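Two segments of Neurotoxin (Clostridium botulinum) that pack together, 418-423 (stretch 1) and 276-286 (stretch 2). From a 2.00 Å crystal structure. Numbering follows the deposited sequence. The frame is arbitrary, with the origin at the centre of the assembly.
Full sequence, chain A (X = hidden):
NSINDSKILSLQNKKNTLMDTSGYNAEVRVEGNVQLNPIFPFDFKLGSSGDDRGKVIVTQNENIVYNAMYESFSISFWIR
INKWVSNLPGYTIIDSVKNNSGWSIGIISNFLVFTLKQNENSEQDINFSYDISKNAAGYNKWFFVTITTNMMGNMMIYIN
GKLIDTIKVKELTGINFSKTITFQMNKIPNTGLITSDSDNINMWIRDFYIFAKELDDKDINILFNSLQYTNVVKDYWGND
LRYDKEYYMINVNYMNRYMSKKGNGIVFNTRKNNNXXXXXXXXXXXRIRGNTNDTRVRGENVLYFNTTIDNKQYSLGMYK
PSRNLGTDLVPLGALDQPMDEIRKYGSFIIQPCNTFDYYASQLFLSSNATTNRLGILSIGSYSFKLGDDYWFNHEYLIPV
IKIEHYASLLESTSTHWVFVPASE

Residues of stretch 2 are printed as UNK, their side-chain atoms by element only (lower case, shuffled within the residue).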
ATOM      1  N   VAL A 418       9.338   6.402   3.384  1.00 19.92           N
ATOM      2  CA  VAL A 418       8.422   5.312   3.654  1.00 20.03           C
ATOM      3  C   VAL A 418       8.699   4.677   5.010  1.00 19.74           C
ATOM      4  O   VAL A 418       9.813   4.771   5.526  1.00 19.69           O
ATOM      5  CB  VAL A 418       8.547   4.244   2.566  1.00 22.05           C
ATOM      6  CG1 VAL A 418       7.864   2.994   3.004  1.00 29.08           C
ATOM      7  CG2 VAL A 418       7.941   4.754   1.267  1.00 21.72           C
ATOM      8  N   PHE A 419       7.677   4.040   5.582  1.00 17.94           N
ATOM      9  CA  PHE A 419       7.798   3.374   6.873  1.00 18.34           C
ATOM     10  C   PHE A 419       7.279   1.935   6.820  1.00 17.93           C
ATOM     11  O   PHE A 419       6.091   1.693   6.610  1.00 19.03           O
ATOM     12  CB  PHE A 419       7.043   4.151   7.957  1.00 16.06           C
ATOM     13  CG  PHE A 419       7.521   5.558   8.123  1.00 17.62           C
ATOM     14  CD1 PHE A 419       6.921   6.596   7.419  1.00 17.55           C
ATOM     15  CD2 PHE A 419       8.609   5.843   8.947  1.00 19.92           C
ATOM     16  CE1 PHE A 419       7.399   7.906   7.530  1.00 18.71           C
ATOM     17  CE2 PHE A 419       9.097   7.145   9.066  1.00 21.28           C
ATOM     18  CZ  PHE A 419       8.487   8.180   8.352  1.00 21.38           C
ATOM     19  N   VAL A 420       8.184   0.985   7.010  1.00 19.20           N
ATOM     20  CA  VAL A 420       7.823  -0.422   6.993  1.00 18.13           C
ATOM     21  C   VAL A 420       7.711  -0.902   8.432  1.00 19.25           C
ATOM     22  O   VAL A 420       8.686  -0.870   9.185  1.00 18.01           O
ATOM     23  CB  VAL A 420       8.889  -1.265   6.271  1.00 17.64           C
ATOM     24  CG1 VAL A 420       8.448  -2.730   6.217  1.00 18.36           C
ATOM     25  CG2 VAL A 420       9.112  -0.718   4.869  1.00 18.69           C
ATOM     26  N   PRO A 421       6.516  -1.354   8.835  1.00 20.61           N
ATOM     27  CA  PRO A 421       6.336  -1.833  10.209  1.00 22.57           C
ATOM     28  C   PRO A 421       7.271  -3.004  10.517  1.00 26.42           C
ATOM     29  O   PRO A 421       7.395  -3.938   9.724  1.00 25.40           O
ATOM     30  CB  PRO A 421       4.861  -2.222  10.249  1.00 20.40           C
ATOM     31  CG  PRO A 421       4.573  -2.632   8.832  1.00 21.68           C
ATOM     32  CD  PRO A 421       5.313  -1.596   8.019  1.00 19.35           C
ATOM     33  N   ALA A 422       7.947  -2.930  11.659  1.00 28.24           N
ATOM     34  CA  ALA A 422       8.858  -3.984  12.070  1.00 33.39           C
ATOM     35  C   ALA A 422       8.048  -5.203  12.508  1.00 37.31           C
ATOM     36  O   ALA A 422       8.460  -6.342  12.295  1.00 37.88           O
ATOM     37  CB  ALA A 422       9.731  -3.495  13.213  1.00 31.46           C
ATOM     38  N   SER A 423       6.890  -4.937  13.110  1.00 40.96           N
ATOM     39  CA  SER A 423       5.970  -5.960  13.612  1.00 45.03           C
ATOM     40  C   SER A 423       6.629  -7.252  14.089  1.00 47.09           C
ATOM     41  O   SER A 423       6.141  -8.348  13.724  1.00 49.19           O
ATOM     42  CB  SER A 423       4.911  -6.277  12.552  1.00 44.78           C
ATOM     43  OG  SER A 423       3.999  -5.201  12.424  1.00 44.32           O
ATOM     44  N   UNK A 276      13.315  -9.431   3.024  1.00 37.89           N
ATOM     45  CA  UNK A 276      12.677  -8.629   4.076  1.00 39.27           C
ATOM     46  C   UNK A 276      13.271  -7.225   4.147  1.00 36.67           C
ATOM     47  O   UNK A 276      14.204  -6.900   3.420  1.00 34.33           O
ATOM     48  c   UNK A 276      12.883  -9.280   5.447  1.00 43.75           C
ATOM     49  c   UNK A 276      11.899 -10.384   5.723  1.00 48.79           C
ATOM     50  o   UNK A 276      12.052 -11.061   6.761  1.00 52.44           O
ATOM     51  o   UNK A 276      10.966 -10.571   4.913  1.00 53.82           O
ATOM     52  N   UNK A 277      12.723  -6.400   5.035  1.00 34.55           N
ATOM     53  CA  UNK A 277      13.240  -5.050   5.244  1.00 34.15           C
ATOM     54  C   UNK A 277      13.795  -4.979   6.663  1.00 34.46           C
ATOM     55  O   UNK A 277      14.149  -3.906   7.157  1.00 35.47           O
ATOM     56  c   UNK A 277      11.763  -3.725   3.662  1.00 31.62           C
ATOM     57  c   UNK A 277      10.282  -4.066   1.784  1.00 32.36           C
ATOM     58  c   UNK A 277      11.094  -3.256   0.986  1.00 34.05           C
ATOM     59  c   UNK A 277      10.620  -4.295   3.111  1.00 31.16           C
ATOM     60  c   UNK A 277      12.238  -2.680   1.528  1.00 32.21           C
ATOM     61  c   UNK A 277      12.142  -3.996   5.085  1.00 32.93           C
ATOM     62  c   UNK A 277      12.564  -2.918   2.862  1.00 32.48           C
ATOM     63  N   UNK A 278      13.893  -6.138   7.304  1.00 33.51           N
ATOM     64  CA  UNK A 278      14.360  -6.205   8.680  1.00 34.36           C
ATOM     65  C   UNK A 278      15.867  -6.205   8.907  1.00 32.39           C
ATOM     66  O   UNK A 278      16.478  -7.233   9.201  1.00 31.70           O
ATOM     67  c   UNK A 278      12.183  -7.261   9.428  1.00 43.04           C
ATOM     68  o   UNK A 278      11.529  -7.056   8.404  1.00 45.30           O
ATOM     69  n   UNK A 278      11.619  -7.361  10.629  1.00 45.36           N
ATOM     70  c   UNK A 278      13.702  -7.401   9.367  1.00 38.30           C
ATOM     71  N   UNK A 279      16.454  -5.020   8.792  1.00 29.73           N
ATOM     72  CA  UNK A 279      17.880  -4.831   8.994  1.00 27.27           C
ATOM     73  C   UNK A 279      18.107  -3.393   9.457  1.00 25.89           C
ATOM     74  O   UNK A 279      17.400  -2.476   9.037  1.00 24.15           O
ATOM     75  c   UNK A 279      20.138  -4.903   7.775  1.00 32.30           C
ATOM     76  o   UNK A 279      22.076  -5.990   6.895  1.00 35.66           O
ATOM     77  c   UNK A 279      20.895  -5.632   6.670  1.00 36.18           C
ATOM     78  c   UNK A 279      18.636  -5.114   7.691  1.00 28.84           C
ATOM     79  o   UNK A 279      20.316  -5.838   5.576  1.00 34.13           O
ATOM     80  N   UNK A 280      19.074  -3.203  10.346  1.00 24.04           N
ATOM     81  CA  UNK A 280      19.365  -1.871  10.835  1.00 23.19           C
ATOM     82  C   UNK A 280      18.495  -1.411  11.990  1.00 21.08           C
ATOM     83  O   UNK A 280      17.731  -2.181  12.560  1.00 19.25           O
ATOM     84  N   UNK A 281      18.612  -0.131  12.317  1.00 20.90           N
ATOM     85  CA  UNK A 281      17.863   0.463  13.412  1.00 21.52           C
ATOM     86  C   UNK A 281      16.451   0.871  13.026  1.00 21.34           C
ATOM     87  O   UNK A 281      16.190   1.265  11.887  1.00 20.47           O
ATOM     88  c   UNK A 281      18.631   1.669  13.956  1.00 20.59           C
ATOM     89  c   UNK A 281      21.461  -0.224  15.664  1.00 28.37           C
ATOM     90  c   UNK A 281      20.188   0.182  15.269  1.00 25.60           C
ATOM     91  c   UNK A 281      22.570   0.478  15.220  1.00 27.18           C
ATOM     92  c   UNK A 281      22.420   1.585  14.391  1.00 27.10           C
ATOM     93  c   UNK A 281      21.142   1.982  14.003  1.00 25.38           C
ATOM     94  o   UNK A 281      23.826   0.059  15.598  1.00 30.76           O
ATOM     95  c   UNK A 281      20.009   1.285  14.432  1.00 24.45           C
ATOM     96  N   UNK A 282      15.549   0.766  13.995  1.00 19.91           N
ATOM     97  CA  UNK A 282      14.155   1.118  13.803  1.00 20.42           C
ATOM     98  C   UNK A 282      13.875   2.468  14.438  1.00 19.10           C
ATOM     99  O   UNK A 282      14.576   2.898  15.348  1.00 21.08           O
ATOM    100  c   UNK A 282      13.255   0.050  14.433  1.00 21.85           C
ATOM    101  c   UNK A 282      12.743  -2.422  14.502  1.00 31.44           C
ATOM    102  n   UNK A 282      13.367  -4.225  16.096  1.00 36.73           N
ATOM    103  c   UNK A 282      13.261  -1.259  13.669  1.00 26.77           C
ATOM    104  c   UNK A 282      13.825  -2.981  15.404  1.00 32.22           C
ATOM    105  N   UNK A 283      12.847   3.136  13.943  1.00 21.35           N
ATOM    106  CA  UNK A 283      12.460   4.429  14.476  1.00 21.52           C
ATOM    107  C   UNK A 283      11.072   4.304  15.089  1.00 20.91           C
ATOM    108  O   UNK A 283      10.331   3.375  14.770  1.00 18.17           O
ATOM    109  c   UNK A 283      11.470   5.181  12.219  1.00 26.58           C
ATOM    110  c   UNK A 283      13.827   5.710  12.766  1.00 31.68           C
ATOM    111  c   UNK A 283       9.991   5.445  12.560  1.00 29.36           C
ATOM    112  c   UNK A 283      12.444   5.540  13.350  1.00 26.56           C
ATOM    113  N   UNK A 284      10.739   5.233  15.982  1.00 18.98           N
ATOM    114  CA  UNK A 284       9.427   5.280  16.607  1.00 18.80           C
ATOM    115  C   UNK A 284       8.983   6.728  16.435  1.00 18.59           C
ATOM    116  O   UNK A 284       9.727   7.652  16.767  1.00 18.65           O
ATOM    117  c   UNK A 284       8.103   5.194  18.751  1.00 17.97           C
ATOM    118  c   UNK A 284       9.474   4.935  18.113  1.00 19.55           C
ATOM    119  c   UNK A 284       9.872   3.468  18.298  1.00 20.30           C
ATOM    120  c   UNK A 284      10.096   3.066  19.742  1.00 21.54           C
ATOM    121  N   UNK A 285       7.788   6.929  15.899  1.00 17.04           N
ATOM    122  CA  UNK A 285       7.289   8.278  15.676  1.00 17.19           C
ATOM    123  C   UNK A 285       6.565   8.765  16.926  1.00 16.42           C
ATOM    124  O   UNK A 285       5.722   8.058  17.470  1.00 18.99           O
ATOM    125  c   UNK A 285       6.057   9.742  14.027  1.00 14.08           C
ATOM    126  c   UNK A 285       6.042   7.278  12.120  1.00 18.37           C
ATOM    127  c   UNK A 285       6.338   8.302  14.453  1.00 17.83           C
ATOM    128  c   UNK A 285       6.988   7.542  13.289  1.00 17.23           C
ATOM    129  N   UNK A 286       6.907   9.967  17.382  1.00 18.45           N
ATOM    130  CA  UNK A 286       6.297  10.547  18.577  1.00 20.30           C
ATOM    131  C   UNK A 286       5.617  11.862  18.230  1.00 21.00           C
ATOM    132  O   UNK A 286       6.199  12.728  17.589  1.00 21.05           O
ATOM    133  n   UNK A 286       5.586   7.985  22.554  1.00 26.07           N
ATOM    134  c   UNK A 286       7.162   8.470  20.656  1.00 20.72           C
ATOM    135  c   UNK A 286       6.604   8.932  22.001  1.00 24.50           C
ATOM    136  c   UNK A 286       7.356  10.774  19.656  1.00 19.13           C
ATOM    137  c   UNK A 286       8.103   9.506  20.050  1.00 20.90           C
TER

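Position 276 carries two carbons, the second bearing two oxygens: a carboxylate, too far from stretch 1 to touch it. It is Asp276, partly exposed, as suits a charged group.

At 277 a single carbon leads to a six-carbon ring with no heteroatom. CB lies 4.1 Å from CG1 of Val420, and CG2 of Val420 sits over one face of the ring. This is Phe277, buried, its flat apolar ring well matched to a branched aliphatic neighbour.

Position 278 has two carbons, the second bearing one oxygen and one nitrogen, the composition of an amide; its nitrogen comes near O of Ala422. Asn278 is exposed, as suits a polar group; its ND2 lies 3.7 Å from O of Ala422, a polar approach without a hydrogen bond.

Position 279 shows three carbons, the third with two oxygens, and reaches nothing on stretch 1. Glu279 has OE1 hydrogen-bonded elsewhere in the structure, while its N makes a weak hydrogen bond of 3.0 Å to O of Phe277.

Position 280 has no side-chain atoms and is Gly280. With phi/psi of 84/-170°, a CB would be jammed against the carbonyl oxygen of Glu279, so the backbone itself calls for glycine.

At 281 one carbon leads to a six-carbon ring bearing an oxygen, out of reach of stretch 1, which sets no demand on Tyr281.

Position 282 is an unbranched row of four carbons ending in nitrogen, a chain carbon packing on CB of Ala422. In Lys282 this carbon is CD, 3.4 Å from CB of Ala422; the aliphatic part suits the contact, while NZ is hydrogen-bonded elsewhere.

Position 283 has four carbons forked at the first, the tip of the longer arm meeting the Phe419 ring obliquely. A branched apolar chain suits buried Ile283; chi1 and chi2 are both p, and CD1 lies 3.9 Å from CD2 of Phe419.

Position 284 has the same fork but does not reach stretch 1; Ile284 touches a crystal neighbour.

The fork recurs at 285, the tip of its longer arm over one face of the Phe419 ring. Ile285 is buried, as suits its apolar chain, with CD1 4.3 Å from CE2 of Phe419.

Position 286, four carbons in a row ending in nitrogen, is remote from stretch 1. Lys286 is partly exposed, its NZ hydrogen-bonded elsewhere.

The contact buries 302 Å², both sides summed; it is mainly apolar packing, and no hydrogen bond crosses it. Phe419 meets Ile283 and Ile285, whose CA-to-CB bonds both point toward stretch 1, while Ile284 stays out of reach. Val420 packs on Phe277. The CB of Ala422 lies close against the Lys282 chain, and Asn278 approaches its carbonyl.

Stretch 2, residues 276-286: DFNEGYKIIIK
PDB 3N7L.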